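Local coordinates for beta-ketoacyl synthase (Pseudomonas aeruginosa, PDB 4CW4), which catalyses the condensation of acetyl-CoA with malonyl-ACP to give acetoacetyl-ACP, the primer that starts fatty acid biosynthesis, and works as a homodimer, at residues 202-207 with 593-598; 335-340 with 344-349; 426-431 with 526-531. One frame throughout, in Å; residues are numbered along the deposited sequence. Where two conformers were deposited one is given.

Interaction 1 of 3, residues 202-207 with 593-598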
ATOM      1  N   ALA A 202     -20.643  -5.259  -7.302  1.00  9.57           N
ATOM      2  CA  ALA A 202     -19.915  -6.358  -7.948  1.00 10.33           C
ATOM      3  C   ALA A 202     -20.437  -7.748  -7.532  1.00 10.37           C
ATOM      4  O   ALA A 202     -20.618  -8.638  -8.369  1.00 10.36           O
ATOM      5  CB  ALA A 202     -18.422  -6.245  -7.678  1.00 12.24           C
ATOM      6  N   ILE A 203     -20.658  -7.952  -6.241  1.00 10.82           N
ATOM      7  CA  ILE A 203     -21.077  -9.254  -5.734  1.00 12.76           C
ATOM      8  C   ILE A 203     -22.469  -9.593  -6.232  1.00 12.23           C
ATOM      9  O   ILE A 203     -22.744 -10.709  -6.623  1.00 12.70           O
ATOM     10  CB  ILE A 203     -21.044  -9.241  -4.182  1.00 16.10           C
ATOM     11  CG1 ILE A 203     -19.594  -9.164  -3.704  1.00 18.24           C
ATOM     12  CG2 ILE A 203     -21.773 -10.445  -3.586  1.00 17.26           C
ATOM     13  CD1 ILE A 203     -18.739 -10.377  -4.072  1.00 20.33           C
ATOM     14  N   ARG A 204     -23.367  -8.617  -6.210  0.56 11.51           N
ATOM     15  CA  ARG A 204     -24.736  -8.867  -6.634  0.56 10.99           C
ATOM     16  C   ARG A 204     -24.848  -9.058  -8.148  0.56 10.97           C
ATOM     17  O   ARG A 204     -25.784  -9.690  -8.625  0.56 11.16           O
ATOM     18  CB  ARG A 204     -25.664  -7.738  -6.176  0.56 11.01           C
ATOM     19  CG  ARG A 204     -25.828  -7.644  -4.660  0.56 12.32           C
ATOM     20  CD  ARG A 204     -26.921  -6.705  -4.256  0.56 14.62           C
ATOM     21  NE  ARG A 204     -26.962  -6.533  -2.806  0.56 16.79           N
ATOM     22  CZ  ARG A 204     -27.556  -7.374  -1.960  0.56 19.31           C
ATOM     23  NH1 ARG A 204     -28.186  -8.458  -2.416  0.56 19.81           N
ATOM     24  NH2 ARG A 204     -27.540  -7.115  -0.656  0.56 20.32           N
ATOM     25  N   SER A 205     -23.894  -8.519  -8.902  1.00 10.51           N
ATOM     26  CA  SER A 205     -23.885  -8.679 -10.352  1.00 10.83           C
ATOM     27  C   SER A 205     -23.644 -10.118 -10.764  1.00 10.95           C
ATOM     28  O   SER A 205     -23.905 -10.470 -11.896  1.00 11.73           O
ATOM     29  CB  SER A 205     -22.807  -7.814 -11.014  1.00  9.75           C
ATOM     30  OG  SER A 205     -21.513  -8.403 -10.916  1.00 10.59           O
ATOM     31  N   THR A 206     -23.152 -10.962  -9.861  1.00 10.38           N
ATOM     32  CA  THR A 206     -22.882 -12.352 -10.229  1.00 10.69           C
ATOM     33  C   THR A 206     -24.135 -13.185 -10.430  1.00 10.91           C
ATOM     34  O   THR A 206     -24.065 -14.217 -11.075  1.00 11.88           O
ATOM     35  CB  THR A 206     -22.032 -13.088  -9.173  1.00 11.66           C
ATOM     36  OG1 THR A 206     -22.789 -13.257  -7.971  1.00 11.44           O
ATOM     37  CG2 THR A 206     -20.709 -12.367  -8.889  1.00 11.75           C
ATOM     38  N   GLY A 207     -25.256 -12.784  -9.839  1.00 10.79           N
ATOM     39  CA  GLY A 207     -26.449 -13.605  -9.840  1.00 11.97           C
ATOM     40  C   GLY A 207     -26.369 -14.854  -8.982  1.00 13.12           C
ATOM     41  O   GLY A 207     -27.207 -15.741  -9.128  1.00 14.59           O
ATOM     42  N   ASP A 593     -32.757   0.544  -5.750  1.00 13.00           N
ATOM     43  CA  ASP A 593     -32.832  -0.437  -4.678  1.00 12.78           C
ATOM     44  C   ASP A 593     -31.555  -1.263  -4.682  1.00 12.50           C
ATOM     45  O   ASP A 593     -31.489  -2.312  -5.309  1.00 13.90           O
ATOM     46  CB  ASP A 593     -34.064  -1.306  -4.925  1.00 13.10           C
ATOM     47  CG  ASP A 593     -34.333  -2.323  -3.831  1.00 14.36           C
ATOM     48  OD1 ASP A 593     -33.653  -2.321  -2.793  1.00 15.51           O
ATOM     49  OD2 ASP A 593     -35.278  -3.124  -4.015  1.00 15.03           O
ATOM     50  N   LEU A 594     -30.528  -0.754  -4.004  1.00 12.14           N
ATOM     51  CA  LEU A 594     -29.162  -1.275  -4.128  1.00 12.24           C
ATOM     52  C   LEU A 594     -28.791  -2.256  -3.011  1.00 12.69           C
ATOM     53  O   LEU A 594     -27.844  -3.042  -3.159  1.00 13.72           O
ATOM     54  CB  LEU A 594     -28.166  -0.110  -4.159  1.00 12.83           C
ATOM     55  CG  LEU A 594     -28.276   0.794  -5.388  1.00 14.15           C
ATOM     56  CD1 LEU A 594     -27.384   2.037  -5.215  1.00 15.79           C
ATOM     57  CD2 LEU A 594     -27.903   0.018  -6.646  1.00 14.06           C
ATOM     58  N   GLU A 595     -29.543  -2.194  -1.910  1.00 13.82           N
ATOM     59  CA  GLU A 595     -29.357  -3.034  -0.712  1.00 15.44           C
ATOM     60  C   GLU A 595     -27.885  -3.282  -0.380  1.00 14.09           C
ATOM     61  O   GLU A 595     -27.355  -4.393  -0.456  1.00 14.95           O
ATOM     62  CB  GLU A 595     -30.156  -4.338  -0.819  1.00 19.04           C
ATOM     63  CG  GLU A 595     -30.366  -5.055   0.527  1.00 22.02           C
ATOM     64  CD  GLU A 595     -31.300  -4.323   1.486  1.00 24.81           C
ATOM     65  OE1 GLU A 595     -31.999  -3.371   1.071  1.00 24.66           O
ATOM     66  OE2 GLU A 595     -31.323  -4.705   2.688  1.00 28.22           O
ATOM     67  N   ILE A 596     -27.224  -2.214   0.025  1.00 12.43           N
ATOM     68  CA  ILE A 596     -25.810  -2.265   0.319  1.00 12.57           C
ATOM     69  C   ILE A 596     -25.570  -3.168   1.522  1.00 13.66           C
ATOM     70  O   ILE A 596     -26.250  -3.064   2.547  1.00 15.93           O
ATOM     71  CB  ILE A 596     -25.260  -0.834   0.576  1.00 12.42           C
ATOM     72  CG1 ILE A 596     -25.499   0.052  -0.646  1.00 12.72           C
ATOM     73  CG2 ILE A 596     -23.787  -0.888   0.953  1.00 12.89           C
ATOM     74  CD1 ILE A 596     -24.989  -0.492  -1.947  1.00 13.16           C
ATOM     75  N   ILE A 597     -24.576  -4.033   1.389  1.00 14.37           N
ATOM     76  CA  ILE A 597     -24.201  -4.948   2.460  1.00 14.90           C
ATOM     77  C   ILE A 597     -23.217  -4.264   3.393  1.00 15.64           C
ATOM     78  O   ILE A 597     -22.142  -3.858   2.975  1.00 16.46           O
ATOM     79  CB  ILE A 597     -23.534  -6.220   1.886  1.00 16.68           C
ATOM     80  CG1 ILE A 597     -24.464  -6.891   0.855  1.00 18.68           C
ATOM     81  CG2 ILE A 597     -23.167  -7.178   3.029  1.00 16.89           C
ATOM     82  CD1 ILE A 597     -23.770  -7.870  -0.084  1.00 21.39           C
ATOM     83  N   TYR A 598     -23.583  -4.151   4.663  1.00 14.70           N
ATOM     84  CA  TYR A 598     -22.703  -3.586   5.679  1.00 15.70           C
ATOM     85  C   TYR A 598     -23.051  -4.266   6.997  1.00 16.41           C
ATOM     86  O   TYR A 598     -23.943  -3.830   7.733  1.00 19.06           O
ATOM     87  CB  TYR A 598     -22.833  -2.067   5.807  1.00 15.68           C
ATOM     88  CG  TYR A 598     -21.858  -1.481   6.816  1.00 16.49           C
ATOM     89  CD1 TYR A 598     -20.500  -1.459   6.554  1.00 16.49           C
ATOM     90  CD2 TYR A 598     -22.295  -0.952   8.024  1.00 16.68           C
ATOM     91  CE1 TYR A 598     -19.600  -0.948   7.464  1.00 17.35           C
ATOM     92  CE2 TYR A 598     -21.404  -0.428   8.941  1.00 18.22           C
ATOM     93  CZ  TYR A 598     -20.056  -0.439   8.658  1.00 17.94           C
ATOM     94  OH  TYR A 598     -19.149   0.074   9.554  1.00 18.98           O
TER

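Interaction 2 of 3, residues 335-340 with 344-349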
ATOM      1  N   GLU A 335      -5.513  27.576 -17.044  1.00 15.42           N
ATOM      2  CA  GLU A 335      -4.655  28.296 -17.972  1.00 18.49           C
ATOM      3  C   GLU A 335      -4.126  27.396 -19.088  1.00 17.92           C
ATOM      4  O   GLU A 335      -4.023  27.828 -20.236  1.00 18.97           O
ATOM      5  CB  GLU A 335      -3.500  28.971 -17.239  1.00 22.29           C
ATOM      6  CG  GLU A 335      -3.912  30.221 -16.482  1.00 25.48           C
ATOM      7  CD  GLU A 335      -4.567  31.292 -17.370  1.00 28.74           C
ATOM      8  OE1 GLU A 335      -4.166  31.482 -18.540  1.00 29.56           O
ATOM      9  OE2 GLU A 335      -5.502  31.940 -16.885  1.00 30.43           O
ATOM     10  N   GLY A 336      -3.811  26.145 -18.760  1.00 17.26           N
ATOM     11  CA  GLY A 336      -3.345  25.206 -19.766  1.00 17.24           C
ATOM     12  C   GLY A 336      -4.397  24.981 -20.834  1.00 16.94           C
ATOM     13  O   GLY A 336      -4.110  24.993 -22.027  1.00 17.41           O
ATOM     14  N   LEU A 337      -5.640  24.790 -20.409  1.00 16.02           N
ATOM     15  CA  LEU A 337      -6.718  24.572 -21.348  1.00 16.40           C
ATOM     16  C   LEU A 337      -7.033  25.825 -22.163  1.00 16.82           C
ATOM     17  O   LEU A 337      -7.425  25.732 -23.327  1.00 17.26           O
ATOM     18  CB  LEU A 337      -7.963  24.064 -20.620  1.00 15.50           C
ATOM     19  CG  LEU A 337      -7.796  22.682 -19.976  1.00 15.03           C
ATOM     20  CD1 LEU A 337      -8.921  22.405 -18.990  1.00 16.21           C
ATOM     21  CD2 LEU A 337      -7.740  21.586 -21.058  1.00 14.47           C
ATOM     22  N   ARG A 338      -6.867  26.999 -21.562  1.00 17.70           N
ATOM     23  CA  ARG A 338      -7.067  28.247 -22.295  1.00 19.19           C
ATOM     24  C   ARG A 338      -6.116  28.336 -23.478  1.00 21.04           C
ATOM     25  O   ARG A 338      -6.476  28.851 -24.535  1.00 22.47           O
ATOM     26  CB  ARG A 338      -6.864  29.441 -21.364  1.00 19.26           C
ATOM     27  CG  ARG A 338      -8.039  29.679 -20.441  1.00 21.27           C
ATOM     28  CD  ARG A 338      -7.770  30.852 -19.499  1.00 23.21           C
ATOM     29  NE  ARG A 338      -8.985  31.292 -18.814  1.00 24.53           N
ATOM     30  CZ  ARG A 338      -9.002  32.059 -17.726  1.00 27.38           C
ATOM     31  NH1 ARG A 338      -7.863  32.493 -17.190  1.00 28.63           N
ATOM     32  NH2 ARG A 338     -10.158  32.415 -17.183  1.00 28.48           N
ATOM     33  N   LEU A 339      -4.901  27.842 -23.298  1.00 21.77           N
ATOM     34  CA  LEU A 339      -3.906  27.867 -24.368  1.00 23.00           C
ATOM     35  C   LEU A 339      -4.305  26.922 -25.487  1.00 23.84           C
ATOM     36  O   LEU A 339      -4.162  27.263 -26.658  1.00 24.31           O
ATOM     37  CB  LEU A 339      -2.525  27.485 -23.834  1.00 25.06           C
ATOM     38  CG  LEU A 339      -1.811  28.551 -23.006  1.00 28.27           C
ATOM     39  CD1 LEU A 339      -0.514  28.015 -22.434  1.00 29.51           C
ATOM     40  CD2 LEU A 339      -1.521  29.790 -23.840  1.00 29.30           C
ATOM     41  N   ILE A 340      -4.801  25.737 -25.131  1.00 24.44           N
ATOM     42  CA  ILE A 340      -5.224  24.769 -26.134  1.00 25.23           C
ATOM     43  C   ILE A 340      -6.432  25.278 -26.919  1.00 25.38           C
ATOM     44  O   ILE A 340      -6.495  25.122 -28.140  1.00 26.52           O
ATOM     45  CB  ILE A 340      -5.526  23.406 -25.491  1.00 26.12           C
ATOM     46  CG1 ILE A 340      -4.216  22.768 -25.032  1.00 27.23           C
ATOM     47  CG2 ILE A 340      -6.231  22.440 -26.487  1.00 25.81           C
ATOM     48  CD1 ILE A 340      -4.398  21.644 -24.091  1.00 26.77           C
ATOM     49  N   ASP A 344     -10.711  32.240 -23.273  1.00 27.21           N
ATOM     50  CA  ASP A 344     -10.669  32.291 -21.811  1.00 27.67           C
ATOM     51  C   ASP A 344     -11.706  31.395 -21.150  1.00 24.74           C
ATOM     52  O   ASP A 344     -11.461  30.856 -20.070  1.00 24.88           O
ATOM     53  CB  ASP A 344     -10.837  33.734 -21.319  1.00 31.49           C
ATOM     54  CG  ASP A 344      -9.516  34.483 -21.250  1.00 35.70           C
ATOM     55  OD1 ASP A 344      -8.489  33.954 -21.748  1.00 37.23           O
ATOM     56  OD2 ASP A 344      -9.507  35.601 -20.698  1.00 37.71           O
ATOM     57  N   ASP A 345     -12.852  31.228 -21.793  1.00 24.23           N
ATOM     58  CA  ASP A 345     -13.929  30.404 -21.234  1.00 24.36           C
ATOM     59  C   ASP A 345     -13.785  28.949 -21.676  1.00 22.62           C
ATOM     60  O   ASP A 345     -14.294  28.537 -22.722  1.00 23.76           O
ATOM     61  CB  ASP A 345     -15.294  30.954 -21.641  1.00 28.32           C
ATOM     62  CG  ASP A 345     -15.397  31.225 -23.127  1.00 32.49           C
ATOM     63  OD1 ASP A 345     -14.458  31.834 -23.702  1.00 34.70           O
ATOM     64  OD2 ASP A 345     -16.418  30.825 -23.723  1.00 34.10           O
ATOM     65  N   VAL A 346     -13.091  28.174 -20.846  1.00 18.87           N
ATOM     66  CA  VAL A 346     -12.720  26.798 -21.168  1.00 19.12           C
ATOM     67  C   VAL A 346     -13.876  25.815 -21.044  1.00 16.09           C
ATOM     68  O   VAL A 346     -14.735  25.973 -20.190  1.00 15.65           O
ATOM     69  CB  VAL A 346     -11.601  26.337 -20.197  1.00 22.35           C
ATOM     70  CG1 VAL A 346     -11.373  24.825 -20.240  1.00 25.48           C
ATOM     71  CG2 VAL A 346     -10.328  27.100 -20.503  1.00 24.32           C
ATOM     72  N   ASP A 347     -13.854  24.774 -21.876  1.00 14.88           N
ATOM     73  CA  ASP A 347     -14.780  23.660 -21.741  1.00 14.91           C
ATOM     74  C   ASP A 347     -14.150  22.572 -20.853  1.00 13.59           C
ATOM     75  O   ASP A 347     -13.364  21.731 -21.332  1.00 13.26           O
ATOM     76  CB  ASP A 347     -15.104  23.085 -23.116  1.00 15.25           C
ATOM     77  CG  ASP A 347     -16.137  21.967 -23.070  1.00 16.98           C
ATOM     78  OD1 ASP A 347     -16.532  21.542 -21.956  1.00 16.48           O
ATOM     79  OD2 ASP A 347     -16.554  21.522 -24.173  1.00 17.80           O
ATOM     80  N   PHE A 348     -14.471  22.587 -19.561  1.00 13.25           N
ATOM     81  CA  PHE A 348     -13.842  21.659 -18.643  1.00 11.78           C
ATOM     82  C   PHE A 348     -14.279  20.224 -18.896  1.00 11.83           C
ATOM     83  O   PHE A 348     -13.631  19.310 -18.424  1.00 11.95           O
ATOM     84  CB  PHE A 348     -14.088  22.056 -17.196  1.00 11.71           C
ATOM     85  CG  PHE A 348     -13.345  23.291 -16.787  1.00 12.12           C
ATOM     86  CD1 PHE A 348     -11.986  23.247 -16.603  1.00 12.59           C
ATOM     87  CD2 PHE A 348     -14.005  24.501 -16.606  1.00 13.31           C
ATOM     88  CE1 PHE A 348     -11.276  24.384 -16.240  1.00 13.84           C
ATOM     89  CE2 PHE A 348     -13.304  25.634 -16.237  1.00 14.60           C
ATOM     90  CZ  PHE A 348     -11.926  25.570 -16.062  1.00 14.03           C
ATOM     91  N   ARG A 349     -15.363  20.027 -19.641  1.00 11.67           N
ATOM     92  CA  ARG A 349     -15.744  18.673 -20.032  1.00 11.61           C
ATOM     93  C   ARG A 349     -14.731  18.042 -20.968  1.00 10.68           C
ATOM     94  O   ARG A 349     -14.713  16.822 -21.119  1.00 10.43           O
ATOM     95  CB  ARG A 349     -17.145  18.658 -20.646  1.00 12.81           C
ATOM     96  CG  ARG A 349     -18.176  19.060 -19.596  1.00 15.57           C
ATOM     97  CD  ARG A 349     -19.612  19.186 -20.049  1.00 18.60           C
ATOM     98  NE  ARG A 349     -20.437  19.367 -18.843  1.00 22.92           N
ATOM     99  CZ  ARG A 349     -20.668  20.529 -18.246  1.00 24.93           C
ATOM    100  NH1 ARG A 349     -20.202  21.662 -18.765  1.00 26.00           N
ATOM    101  NH2 ARG A 349     -21.401  20.571 -17.142  1.00 26.54           N
TER
HETATM  102  O   HOH W   1     -13.094  31.943 -17.680  1.00 32.09           O

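Interaction 3 of 3, residues 426-431 with 526-531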
ATOM      1  N   GLY A 426      -3.226 -17.091 -30.624  1.00 16.65           N
ATOM      2  CA  GLY A 426      -2.579 -17.088 -31.920  1.00 16.14           C
ATOM      3  C   GLY A 426      -2.317 -15.713 -32.482  1.00 15.60           C
ATOM      4  O   GLY A 426      -2.973 -14.735 -32.090  1.00 15.71           O
ATOM      5  N   LEU A 427      -1.369 -15.643 -33.410  1.00 16.34           N
ATOM      6  CA  LEU A 427      -0.955 -14.382 -34.016  1.00 18.13           C
ATOM      7  C   LEU A 427      -2.067 -13.686 -34.780  1.00 18.17           C
ATOM      8  O   LEU A 427      -2.178 -12.473 -34.728  1.00 18.41           O
ATOM      9  CB  LEU A 427       0.190 -14.608 -34.998  1.00 22.45           C
ATOM     10  CG  LEU A 427       1.595 -14.161 -34.651  1.00 25.78           C
ATOM     11  CD1 LEU A 427       2.483 -14.426 -35.868  1.00 27.40           C
ATOM     12  CD2 LEU A 427       1.660 -12.690 -34.196  1.00 26.26           C
ATOM     13  N   ASP A 428      -2.861 -14.446 -35.531  1.00 18.10           N
ATOM     14  CA  ASP A 428      -3.918 -13.846 -36.346  1.00 19.56           C
ATOM     15  C   ASP A 428      -4.920 -13.101 -35.476  1.00 17.76           C
ATOM     16  O   ASP A 428      -5.304 -11.969 -35.788  1.00 18.14           O
ATOM     17  CB  ASP A 428      -4.632 -14.907 -37.181  1.00 22.62           C
ATOM     18  CG  ASP A 428      -5.723 -14.314 -38.059  1.00 26.62           C
ATOM     19  OD1 ASP A 428      -5.377 -13.644 -39.048  1.00 28.43           O
ATOM     20  OD2 ASP A 428      -6.919 -14.502 -37.745  1.00 28.42           O
ATOM     21  N   THR A 429      -5.338 -13.724 -34.378  1.00 16.57           N
ATOM     22  CA  THR A 429      -6.307 -13.086 -33.484  1.00 17.00           C
ATOM     23  C   THR A 429      -5.715 -11.833 -32.829  1.00 15.70           C
ATOM     24  O   THR A 429      -6.389 -10.835 -32.679  1.00 16.77           O
ATOM     25  CB  THR A 429      -6.839 -14.076 -32.435  1.00 18.66           C
ATOM     26  OG1 THR A 429      -7.597 -15.091 -33.095  1.00 20.44           O
ATOM     27  CG2 THR A 429      -7.746 -13.373 -31.437  1.00 18.52           C
ATOM     28  N   VAL A 430      -4.452 -11.884 -32.446  1.00 13.88           N
ATOM     29  CA  VAL A 430      -3.806 -10.691 -31.919  1.00 13.52           C
ATOM     30  C   VAL A 430      -3.724  -9.592 -32.991  1.00 13.80           C
ATOM     31  O   VAL A 430      -4.003  -8.426 -32.719  1.00 14.03           O
ATOM     32  CB  VAL A 430      -2.422 -11.016 -31.347  1.00 13.77           C
ATOM     33  CG1 VAL A 430      -1.631  -9.732 -31.042  1.00 14.34           C
ATOM     34  CG2 VAL A 430      -2.568 -11.841 -30.075  1.00 13.78           C
ATOM     35  N   ARG A 431      -3.379  -9.972 -34.219  1.00 13.53           N
ATOM     36  CA  ARG A 431      -3.215  -8.990 -35.277  1.00 13.79           C
ATOM     37  C   ARG A 431      -4.508  -8.352 -35.731  1.00 14.58           C
ATOM     38  O   ARG A 431      -4.498  -7.203 -36.137  1.00 16.41           O
ATOM     39  CB  ARG A 431      -2.505  -9.605 -36.486  1.00 15.00           C
ATOM     40  CG  ARG A 431      -1.020  -9.798 -36.245  1.00 15.78           C
ATOM     41  CD  ARG A 431      -0.372 -10.592 -37.382  1.00 17.14           C
ATOM     42  NE  ARG A 431       1.071 -10.668 -37.189  1.00 18.31           N
ATOM     43  CZ  ARG A 431       1.878 -11.499 -37.840  1.00 20.50           C
ATOM     44  NH1 ARG A 431       1.395 -12.347 -38.752  1.00 21.89           N
ATOM     45  NH2 ARG A 431       3.175 -11.487 -37.577  1.00 21.73           N
ATOM     46  N   GLN A 526     -16.130  -2.663 -35.128  0.55 30.40           N
ATOM     47  CA  GLN A 526     -15.296  -3.555 -35.919  0.55 31.27           C
ATOM     48  C   GLN A 526     -16.143  -4.652 -36.562  0.55 31.92           C
ATOM     49  O   GLN A 526     -17.003  -5.221 -35.889  0.55 31.95           O
ATOM     50  CB  GLN A 526     -14.285  -4.224 -34.974  0.55 31.35           C
ATOM     51  CG  GLN A 526     -13.206  -3.316 -34.374  0.55 31.49           C
ATOM     52  CD  GLN A 526     -13.718  -2.161 -33.505  0.55 30.86           C
ATOM     53  OE1 GLN A 526     -14.747  -2.247 -32.828  0.55 29.09           O
ATOM     54  NE2 GLN A 526     -12.960  -1.077 -33.506  0.55 31.56           N
ATOM     55  N   ASP A 527     -15.900  -4.964 -37.838  1.00 32.91           N
ATOM     56  CA  ASP A 527     -16.617  -6.045 -38.500  1.00 35.42           C
ATOM     57  C   ASP A 527     -16.288  -7.354 -37.797  1.00 35.23           C
ATOM     58  O   ASP A 527     -17.182  -8.138 -37.472  1.00 37.13           O
ATOM     59  CB  ASP A 527     -16.253  -6.147 -39.990  1.00 38.70           C
ATOM     60  CG  ASP A 527     -16.959  -5.104 -40.843  1.00 41.38           C
ATOM     61  OD1 ASP A 527     -17.779  -4.330 -40.299  1.00 41.96           O
ATOM     62  OD2 ASP A 527     -16.703  -5.071 -42.066  1.00 43.20           O
ATOM     63  N   LYS A 528     -15.001  -7.584 -37.559  1.00 32.58           N
ATOM     64  CA  LYS A 528     -14.562  -8.779 -36.853  1.00 30.59           C
ATOM     65  C   LYS A 528     -14.538  -8.471 -35.349  1.00 26.32           C
ATOM     66  O   LYS A 528     -13.789  -7.595 -34.917  1.00 25.33           O
ATOM     67  CB  LYS A 528     -13.167  -9.185 -37.330  1.00 32.91           C
ATOM     68  CG  LYS A 528     -12.610 -10.432 -36.658  1.00 35.03           C
ATOM     69  CD  LYS A 528     -11.189 -10.723 -37.092  1.00 36.80           C
ATOM     70  CE  LYS A 528     -10.704 -12.018 -36.449  1.00 38.48           C
ATOM     71  NZ  LYS A 528      -9.299 -12.429 -36.801  1.00 39.36           N
ATOM     72  N   PRO A 529     -15.365  -9.175 -34.546  1.00 24.35           N
ATOM     73  CA  PRO A 529     -15.426  -8.877 -33.105  1.00 23.00           C
ATOM     74  C   PRO A 529     -14.058  -8.901 -32.441  1.00 20.51           C
ATOM     75  O   PRO A 529     -13.230  -9.746 -32.747  1.00 20.30           O
ATOM     76  CB  PRO A 529     -16.289 -10.006 -32.542  1.00 23.81           C
ATOM     77  CG  PRO A 529     -17.107 -10.488 -33.709  1.00 25.17           C
ATOM     78  CD  PRO A 529     -16.274 -10.275 -34.931  1.00 24.80           C
ATOM     79  N   LEU A 530     -13.834  -7.962 -31.533  1.00 18.39           N
ATOM     80  CA  LEU A 530     -12.595  -7.908 -30.780  1.00 16.55           C
ATOM     81  C   LEU A 530     -12.631  -8.994 -29.708  1.00 17.02           C
ATOM     82  O   LEU A 530     -13.648  -9.172 -29.032  1.00 19.25           O
ATOM     83  CB  LEU A 530     -12.420  -6.515 -30.183  1.00 16.32           C
ATOM     84  CG  LEU A 530     -12.150  -5.415 -31.196  1.00 16.86           C
ATOM     85  CD1 LEU A 530     -12.451  -4.046 -30.601  1.00 17.14           C
ATOM     86  CD2 LEU A 530     -10.727  -5.500 -31.705  1.00 17.14           C
ATOM     87  N   GLU A 531     -11.530  -9.732 -29.580  1.00 15.34           N
ATOM     88  CA  GLU A 531     -11.466 -10.916 -28.723  1.00 14.94           C
ATOM     89  C   GLU A 531     -10.477 -10.771 -27.584  1.00 13.27           C
ATOM     90  O   GLU A 531     -10.549 -11.522 -26.629  1.00 13.56           O
ATOM     91  CB  GLU A 531     -11.083 -12.166 -29.525  1.00 17.13           C
ATOM     92  CG  GLU A 531     -11.952 -12.446 -30.758  1.00 20.22           C
ATOM     93  CD  GLU A 531     -13.357 -12.922 -30.438  1.00 21.88           C
ATOM     94  OE1 GLU A 531     -13.792 -12.866 -29.271  1.00 22.59           O
ATOM     95  OE2 GLU A 531     -14.047 -13.343 -31.392  1.00 23.69           O
TER

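Interaction 1 of 3, residues 202-207 with 593-598
Arg204 reaches across to the backbone of the irregular segment 593-598 and sets its guanidinium on the carbonyl of Glu595. Arg204 NH2 gives the main bond, 2.7 Å to Glu595 O; Arg204 NE adds a weak one to the same oxygen at 3.2 Å. Neither is straight: the N-H...O angle at NH2 is 136°. Glu595 O takes NH2 in its own carbonyl plane, yet lies 27° out of the guanidinium plane, so the group is tilted on its acceptor. The route there is a nearly stretched chain. CG stands beside the backbone N (chi1 -66°), and from CG to NE the arm runs extended, which carries the charged end clear of the helix. CD and NE pass the Leu594 carbonyl on the way, with Arg204 NE 3.6 Å from Leu594 O.

Two side chains sandwich the guanidinium. Ile597 lies over one face with CD1, its CG1 being 3.4 Å from Arg204 NH2, while Glu595 covers the opposite face with CB. The Glu595 chain bends at chi2, and its carboxylate runs off: OE2 remains 5.6 Å from Arg204 NH2, so any attraction acts at a distance and the bond to the main chain carries the grip.

In the fold, this is where helix 190-204 of the ketosynthase domain runs out into a type I turn from Arg204 to Gly207, and where the loop after helix 565-590 packs beside it. Gly207, the last residue of that turn, is the first to leave helical backbone angles, with positive phi. Ser205 OG folds back onto Ala202 O at 2.7 Å, and Thr206 OG1 onto Ile203 O at 2.9 Å, nearly in line with that C=O. Beyond the two segments, Tyr585 of helix 565-590 packs against both Arg204 and Leu594, and Thr200 OG1 bonds to Ile597 N.

Interaction 2 of 3, residues 335-340 with 344-349
A salt-bridge network of Glu335, Arg338 and Asp344 ties the surface helix 334-341 to the loop that follows it, with Arg338 in the middle. Arg338 NE gives a nearly straight hydrogen bond to Asp344 O, 2.8 Å and 166°, arriving on a lone pair in the carbonyl plane and staying close to the guanidinium plane. A water at that same edge accepts from Arg338 NH2 and donates to Asp344 O, so the carbonyl is gripped twice. The Asp344 carboxylate instead stacks over one guanidinium face, the planes 30° apart; OD1 is a long 4.0 Å from Arg338 NE, an attraction of charges without an N-H aimed at it. Within the helix Arg338 NH1 pairs with Glu335 OE2, modelled too close for its exact geometry to be trusted.

Here, in the N-terminal half of the ketosynthase fold, the chain passes across the side of the helix on its way to strand 366-374. Val346 crosses the helix side chains at about a right angle: CG1, anti to its backbone N (chi1 167°), meets Leu337 CB at 3.5 Å, and CG2 meets Arg338 CG at 3.4 Å. The same CG1 sits over the centre of the Phe348 ring, 3.9 Å above it, while Leu337 CD1 comes to 4.0 Å from Phe348 CD1.

Interaction 3 of 3, residues 426-431 with 526-531
Thr429 and Glu531 bring the two backbones closest, 7.3 Å from CA to CA, where the short helix 427-433 faces an irregular segment just before strand 532-539. Gly426 occupies the N-cap position with positive phi, at the break after helix 409-425. Its carbonyl then takes the first helical bond, from Val430 N, and Arg431 N follows on Leu427 O.

Two separate side-chain contacts bridge the segments. Lys528 stretches out fully, all four torsions near 180°, and its NZ arrives 3.3 Å from Asp428 OD2. That is a salt bridge between end groups; Asp428 meets it with CG anti to its backbone N (chi1 -179°), which swings the carboxylate toward the lysine although its CB points neither at nor away from segment 526-531. On its way the lysine also brushes His432 and Ala433, further along the same helix.

In this C-terminal half of the ketosynthase fold, helix 427-433 leads directly into strand 434-437, which pairs in parallel with strand 532-539, so the contact lies beside the starts of two neighbouring strands. Glu531 keeps the second contact apolar: its CB meets Thr429 CG2 at 4.0 Å, and the chain then turns away at chi2 (-71°). Glu531 is buried, and its carboxylate is satisfied elsewhere, OE1 by Ser551 OG and OE2 by a salt bridge to Arg553. Main-chain bonds join Glu531 to Ala433 and Ser551.

Interactions 1 and 2 are surface contacts on opposite sides of the chain's centre, whereas interaction 3 is partly buried; none touches another, their centres lying 34 to 40 Å apart. Interaction 1 closes a long loop in which the other two are nested, bringing the loop after helix 565-590 to a helix of the ketosynthase domain. Interaction 2 is local, a helix with its own following loop. Interaction 3 joins lead-ins to neighbouring strands. An arginine on a main-chain carbonyl dominates the first two; of these, interaction 2 adds a bridging water and a long, stacked charge pair. Interaction 3 has no hydrogen bond across, relying on one salt bridge and a methyl contact.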